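Local coordinates for decapping and exoribonuclease protein 1 (Kluyveromyces lactis, PDB 4GPS), which removes NAD and other caps from the 5' ends of RNAs and degrades RNA from the 5' end, using a divalent metal cation, at residues R182-F193 and R309-L320. Sequence-based numbering, arbitrary orientation.
Sequences RHHIIDIIMCPF and RKLLRMWIQTNL. With CIT (citric acid), chain B.
Helices 182-190 and 309-319 pack beside the metal site and probably form part of the substrate pocket, to which Q317 is likely to contribute; their axes come within 9.9 Å and run 131° apart. At the pocket, R182 reaches over to Q317: R182 NH1 makes a weak hydrogen bond to the backbone O of Q317 (3.1 Å), with Q317 CG over one face of the guanidinium, while the same NH1 forms a salt bridge with E293, a metal ligand. A bound citrate, probably from the crystallisation liquor, accepts bonds from R182 NE at its O3 and from H183 ND1 at its O5 (2.8 Å); R313 NH1 also points to its O1, at a separation too short to be trusted in detail. A leucine in place of R182 would probably deprive E293 of this salt bridge and the Q317 carbonyl of its weak bond, and leave less positive charge to hold an anion.

R313, extended from CG to NE, lies across I186, whose CG2 sits over the centre of the guanidinium, 3.2 Å from R313 CZ. R313 NH2 forms a salt bridge with D187 OD1 (2.7 Å), its hydrogen bond weak because the approach is bent. Deeper in, I189 CD1 meets I316 CG2 at 3.6 Å, while M190, its chain bent at chi2 and chi3, sets SD against I316 CD1 and L312 CD2 and fits as a knob among R309, L312, R313 and I316. At the far end L312 CD2 stands over the F193 ring, 3.5 Å from its centroid, in a CH-pi contact, and R309 NE gives a nearly straight bond (167°) to F193 O. The pair, apolar where the helices meet and charged beside citrate and E293, belongs to the PD-(D/E)XK-like nuclease domain of the DXO/Dom3Z family.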
loop_
_atom_site.group_PDB
_atom_site.type_symbol
_atom_site.label_atom_id
_atom_site.label_comp_id
_atom_site.label_asym_id
_atom_site.label_seq_id
_atom_site.Cartn_x
_atom_site.Cartn_y
_atom_site.Cartn_z
ATOM N N ARG A 182 -0.865 2.901 -5.240
ATOM C CA ARG A 182 -0.157 2.055 -4.293
ATOM C C ARG A 182 -0.727 0.627 -4.182
ATOM O O ARG A 182 0.018 -0.341 -4.066
ATOM C CB ARG A 182 -0.157 2.702 -2.914
ATOM C CG ARG A 182 0.622 1.896 -1.905
ATOM C CD ARG A 182 0.793 2.651 -0.617
ATOM N NE ARG A 182 -0.516 2.944 -0.090
ATOM C CZ ARG A 182 -0.712 3.494 1.091
ATOM N NH1 ARG A 182 0.326 3.795 1.858
ATOM N NH2 ARG A 182 -1.942 3.762 1.493
ATOM N N HIS A 183 -2.049 0.508 -4.217
ATOM C CA HIS A 183 -2.728 -0.778 -4.123
ATOM C C HIS A 183 -2.125 -1.839 -5.053
ATOM O O HIS A 183 -1.951 -2.985 -4.653
ATOM C CB HIS A 183 -4.227 -0.608 -4.447
ATOM C CG HIS A 183 -5.078 -1.714 -3.923
ATOM N ND1 HIS A 183 -5.565 -1.730 -2.631
ATOM C CD2 HIS A 183 -5.459 -2.891 -4.481
ATOM C CE1 HIS A 183 -6.204 -2.869 -2.412
ATOM N NE2 HIS A 183 -6.154 -3.593 -3.517
ATOM N N HIS A 184 -1.813 -1.476 -6.295
ATOM C CA HIS A 184 -1.263 -2.464 -7.225
ATOM C C HIS A 184 0.180 -2.814 -6.965
ATOM O O HIS A 184 0.601 -3.914 -7.318
ATOM C CB HIS A 184 -1.411 -2.024 -8.674
ATOM C CG HIS A 184 -2.818 -1.724 -9.059
ATOM N ND1 HIS A 184 -3.871 -2.540 -8.701
ATOM C CD2 HIS A 184 -3.359 -0.666 -9.705
ATOM C CE1 HIS A 184 -5.003 -1.991 -9.102
ATOM N NE2 HIS A 184 -4.720 -0.854 -9.713
ATOM N N ILE A 185 0.946 -1.892 -6.374
ATOM C CA ILE A 185 2.323 -2.216 -6.083
ATOM C C ILE A 185 2.226 -3.206 -4.914
ATOM O O ILE A 185 2.851 -4.257 -4.917
ATOM C CB ILE A 185 3.170 -0.957 -5.715
ATOM C CG1 ILE A 185 3.172 0.065 -6.876
ATOM C CG2 ILE A 185 4.589 -1.377 -5.466
ATOM C CD1 ILE A 185 3.629 -0.552 -8.194
ATOM N N ILE A 186 1.409 -2.900 -3.927
ATOM C CA ILE A 186 1.261 -3.836 -2.845
ATOM C C ILE A 186 0.831 -5.228 -3.402
ATOM O O ILE A 186 1.422 -6.253 -3.026
ATOM C CB ILE A 186 0.232 -3.322 -1.798
ATOM C CG1 ILE A 186 0.794 -2.095 -1.099
ATOM C CG2 ILE A 186 -0.067 -4.400 -0.737
ATOM C CD1 ILE A 186 -0.282 -1.211 -0.505
ATOM N N ASP A 187 -0.158 -5.275 -4.303
ATOM C CA ASP A 187 -0.618 -6.567 -4.831
ATOM C C ASP A 187 0.522 -7.368 -5.454
ATOM O O ASP A 187 0.617 -8.575 -5.253
ATOM C CB ASP A 187 -1.711 -6.436 -5.920
ATOM C CG ASP A 187 -3.057 -5.931 -5.389
ATOM O OD1 ASP A 187 -3.453 -6.278 -4.246
ATOM O OD2 ASP A 187 -3.727 -5.180 -6.149
ATOM N N ILE A 188 1.361 -6.698 -6.235
ATOM C CA ILE A 188 2.455 -7.361 -6.889
ATOM C C ILE A 188 3.472 -7.893 -5.885
ATOM O O ILE A 188 3.969 -8.987 -6.062
ATOM C CB ILE A 188 3.161 -6.409 -7.857
ATOM C CG1 ILE A 188 2.255 -6.144 -9.054
ATOM C CG2 ILE A 188 4.541 -6.991 -8.253
ATOM C CD1 ILE A 188 2.553 -4.822 -9.768
ATOM N N ILE A 189 3.769 -7.136 -4.830
ATOM C CA ILE A 189 4.737 -7.600 -3.854
ATOM C C ILE A 189 4.150 -8.776 -3.060
ATOM O O ILE A 189 4.888 -9.664 -2.615
ATOM C CB ILE A 189 5.138 -6.454 -2.882
ATOM C CG1 ILE A 189 5.834 -5.349 -3.663
ATOM C CG2 ILE A 189 6.085 -6.956 -1.793
ATOM C CD1 ILE A 189 5.794 -3.984 -2.925
ATOM N N MET A 190 2.826 -8.787 -2.902
ATOM C CA MET A 190 2.149 -9.822 -2.130
ATOM C C MET A 190 1.983 -11.195 -2.792
ATOM O O MET A 190 1.605 -12.155 -2.115
ATOM C CB MET A 190 0.763 -9.312 -1.686
ATOM C CG MET A 190 0.814 -8.363 -0.486
ATOM S SD MET A 190 1.489 -9.089 1.071
ATOM C CE MET A 190 -0.040 -9.968 1.660
ATOM N N CYS A 191 2.251 -11.304 -4.093
ATOM C CA CYS A 191 2.067 -12.584 -4.795
ATOM C C CYS A 191 2.571 -13.825 -4.065
ATOM O O CYS A 191 1.822 -14.766 -3.857
ATOM C CB CYS A 191 2.667 -12.525 -6.214
ATOM S SG CYS A 191 1.718 -11.448 -7.302
ATOM N N PRO A 192 3.828 -13.831 -3.618
ATOM C CA PRO A 192 4.267 -15.055 -2.928
ATOM C C PRO A 192 3.660 -15.326 -1.570
ATOM O O PRO A 192 3.895 -16.383 -0.969
ATOM C CB PRO A 192 5.790 -14.909 -2.856
ATOM C CG PRO A 192 6.041 -13.469 -3.010
ATOM C CD PRO A 192 4.960 -12.933 -3.908
ATOM N N PHE A 193 2.860 -14.400 -1.072
ATOM C CA PHE A 193 2.286 -14.637 0.231
ATOM C C PHE A 193 0.785 -14.925 0.170
ATOM O O PHE A 193 0.144 -15.080 1.209
ATOM C CB PHE A 193 2.620 -13.456 1.159
ATOM C CG PHE A 193 4.059 -13.034 1.090
ATOM C CD1 PHE A 193 4.475 -12.053 0.183
ATOM C CD2 PHE A 193 5.012 -13.667 1.851
ATOM C CE1 PHE A 193 5.814 -11.716 0.029
ATOM C CE2 PHE A 193 6.373 -13.342 1.709
ATOM C CZ PHE A 193 6.770 -12.365 0.795
ATOM N N ARG A 309 -0.854 -12.168 6.888
ATOM C CA ARG A 309 -0.973 -11.518 5.580
ATOM C C ARG A 309 -1.292 -10.042 5.761
ATOM O O ARG A 309 -0.720 -9.187 5.084
ATOM C CB ARG A 309 -2.109 -12.133 4.766
ATOM C CG ARG A 309 -1.686 -13.065 3.697
ATOM C CD ARG A 309 -2.818 -13.993 3.358
ATOM N NE ARG A 309 -2.276 -15.200 2.768
ATOM C CZ ARG A 309 -2.891 -16.370 2.737
ATOM N NH1 ARG A 309 -4.104 -16.517 3.273
ATOM N NH2 ARG A 309 -2.285 -17.389 2.155
ATOM N N LYS A 310 -2.219 -9.754 6.669
ATOM C CA LYS A 310 -2.614 -8.376 6.927
ATOM C C LYS A 310 -1.441 -7.554 7.495
ATOM O O LYS A 310 -1.191 -6.435 7.043
ATOM C CB LYS A 310 -3.831 -8.340 7.874
ATOM C CG LYS A 310 -4.203 -6.959 8.300
ATOM C CD LYS A 310 -5.342 -6.944 9.313
ATOM C CE LYS A 310 -6.679 -7.323 8.704
ATOM N NZ LYS A 310 -7.734 -7.257 9.764
ATOM N N LEU A 311 -0.726 -8.111 8.470
ATOM C CA LEU A 311 0.427 -7.435 9.066
ATOM C C LEU A 311 1.499 -7.184 7.997
ATOM O O LEU A 311 2.032 -6.077 7.901
ATOM C CB LEU A 311 1.003 -8.265 10.217
ATOM C CG LEU A 311 0.063 -8.363 11.432
ATOM C CD1 LEU A 311 0.497 -9.515 12.291
ATOM C CD2 LEU A 311 0.062 -7.055 12.236
ATOM N N LEU A 312 1.787 -8.183 7.161
ATOM C CA LEU A 312 2.793 -7.992 6.119
ATOM C C LEU A 312 2.343 -6.910 5.135
ATOM O O LEU A 312 3.121 -6.043 4.744
ATOM C CB LEU A 312 3.059 -9.308 5.370
ATOM C CG LEU A 312 4.018 -9.261 4.171
ATOM C CD1 LEU A 312 5.420 -8.857 4.682
ATOM C CD2 LEU A 312 4.036 -10.615 3.419
ATOM N N ARG A 313 1.073 -6.942 4.758
ATOM C CA ARG A 313 0.539 -5.984 3.808
ATOM C C ARG A 313 0.650 -4.576 4.380
ATOM O O ARG A 313 1.029 -3.629 3.697
ATOM C CB ARG A 313 -0.917 -6.355 3.496
ATOM C CG ARG A 313 -1.329 -6.087 2.061
ATOM C CD ARG A 313 -2.706 -6.651 1.713
ATOM N NE ARG A 313 -2.887 -6.622 0.260
ATOM C CZ ARG A 313 -3.105 -5.504 -0.406
ATOM N NH1 ARG A 313 -3.189 -4.377 0.263
ATOM N NH2 ARG A 313 -3.160 -5.491 -1.720
ATOM N N MET A 314 0.354 -4.474 5.665
ATOM C CA MET A 314 0.384 -3.229 6.429
ATOM C C MET A 314 1.825 -2.670 6.365
ATOM O O MET A 314 2.061 -1.487 6.084
ATOM C CB MET A 314 0.023 -3.579 7.872
ATOM C CG MET A 314 -0.693 -2.578 8.657
ATOM S SD MET A 314 -1.312 -3.304 10.217
ATOM C CE MET A 314 -2.890 -4.049 9.646
ATOM N N TRP A 315 2.782 -3.537 6.667
ATOM C CA TRP A 315 4.168 -3.163 6.619
ATOM C C TRP A 315 4.522 -2.683 5.201
ATOM O O TRP A 315 5.129 -1.626 5.058
ATOM C CB TRP A 315 5.040 -4.367 6.991
ATOM C CG TRP A 315 6.517 -4.112 6.817
ATOM C CD1 TRP A 315 7.345 -3.414 7.670
ATOM C CD2 TRP A 315 7.316 -4.476 5.694
ATOM N NE1 TRP A 315 8.597 -3.319 7.138
ATOM C CE2 TRP A 315 8.616 -3.961 5.925
ATOM C CE3 TRP A 315 7.064 -5.182 4.503
ATOM C CZ2 TRP A 315 9.668 -4.136 5.008
ATOM C CZ3 TRP A 315 8.114 -5.352 3.587
ATOM C CH2 TRP A 315 9.396 -4.829 3.850
ATOM N N ILE A 316 4.164 -3.444 4.157
ATOM C CA ILE A 316 4.503 -3.021 2.790
ATOM C C ILE A 316 3.847 -1.689 2.498
ATOM O O ILE A 316 4.449 -0.816 1.884
ATOM C CB ILE A 316 3.997 -3.984 1.741
ATOM C CG1 ILE A 316 4.644 -5.354 1.951
ATOM C CG2 ILE A 316 4.293 -3.427 0.339
ATOM C CD1 ILE A 316 3.933 -6.450 1.212
ATOM N N GLN A 317 2.611 -1.539 2.965
ATOM C CA GLN A 317 1.852 -0.315 2.745
ATOM C C GLN A 317 2.530 0.948 3.282
ATOM O O GLN A 317 2.668 1.934 2.561
ATOM C CB GLN A 317 0.453 -0.470 3.326
ATOM C CG GLN A 317 -0.344 0.780 3.375
ATOM C CD GLN A 317 -1.611 0.629 4.217
ATOM O OE1 GLN A 317 -2.268 1.616 4.540
ATOM N NE2 GLN A 317 -1.955 -0.600 4.567
ATOM N N THR A 318 2.979 0.938 4.524
ATOM C CA THR A 318 3.614 2.136 5.036
ATOM C C THR A 318 5.059 2.227 4.602
ATOM O O THR A 318 5.577 3.330 4.369
ATOM C CB THR A 318 3.511 2.249 6.562
ATOM O OG1 THR A 318 3.932 1.039 7.170
ATOM C CG2 THR A 318 2.060 2.551 6.967
ATOM N N ASN A 319 5.703 1.076 4.429
ATOM C CA ASN A 319 7.094 1.102 4.009
ATOM C C ASN A 319 7.313 1.710 2.627
ATOM O O ASN A 319 8.407 2.161 2.331
ATOM C CB ASN A 319 7.711 -0.286 4.046
ATOM C CG ASN A 319 9.209 -0.228 4.071
ATOM O OD1 ASN A 319 9.862 -0.509 3.093
ATOM N ND2 ASN A 319 9.759 0.180 5.199
ATOM N N LEU A 320 6.287 1.715 1.776
ATOM C CA LEU A 320 6.416 2.324 0.442
ATOM C C LEU A 320 6.364 3.872 0.486
ATOM O O LEU A 320 6.552 4.546 -0.533
ATOM C CB LEU A 320 5.305 1.810 -0.495
ATOM C CG LEU A 320 5.452 0.404 -1.061
ATOM C CD1 LEU A 320 4.104 0.008 -1.493
ATOM C CD2 LEU A 320 6.476 0.334 -2.224
HETATM C C1 CIT B . -3.779 -1.541 1.014
HETATM O O1 CIT B . -3.301 -1.945 -0.029
HETATM O O2 CIT B . -4.328 -2.420 1.893
HETATM C C2 CIT B . -3.770 -0.043 1.318
HETATM C C3 CIT B . -4.443 0.746 0.169
HETATM O O7 CIT B . -3.780 0.415 -1.051
HETATM C C4 CIT B . -4.333 2.270 0.434
HETATM C C5 CIT B . -4.387 3.096 -0.851
HETATM O O3 CIT B . -3.371 3.561 -1.303
HETATM O O4 CIT B . -5.576 3.308 -1.481
HETATM C C6 CIT B . -5.919 0.378 0.093
HETATM O O5 CIT B . -6.483 0.308 -0.988
HETATM O O6 CIT B . -6.609 0.140 1.238
#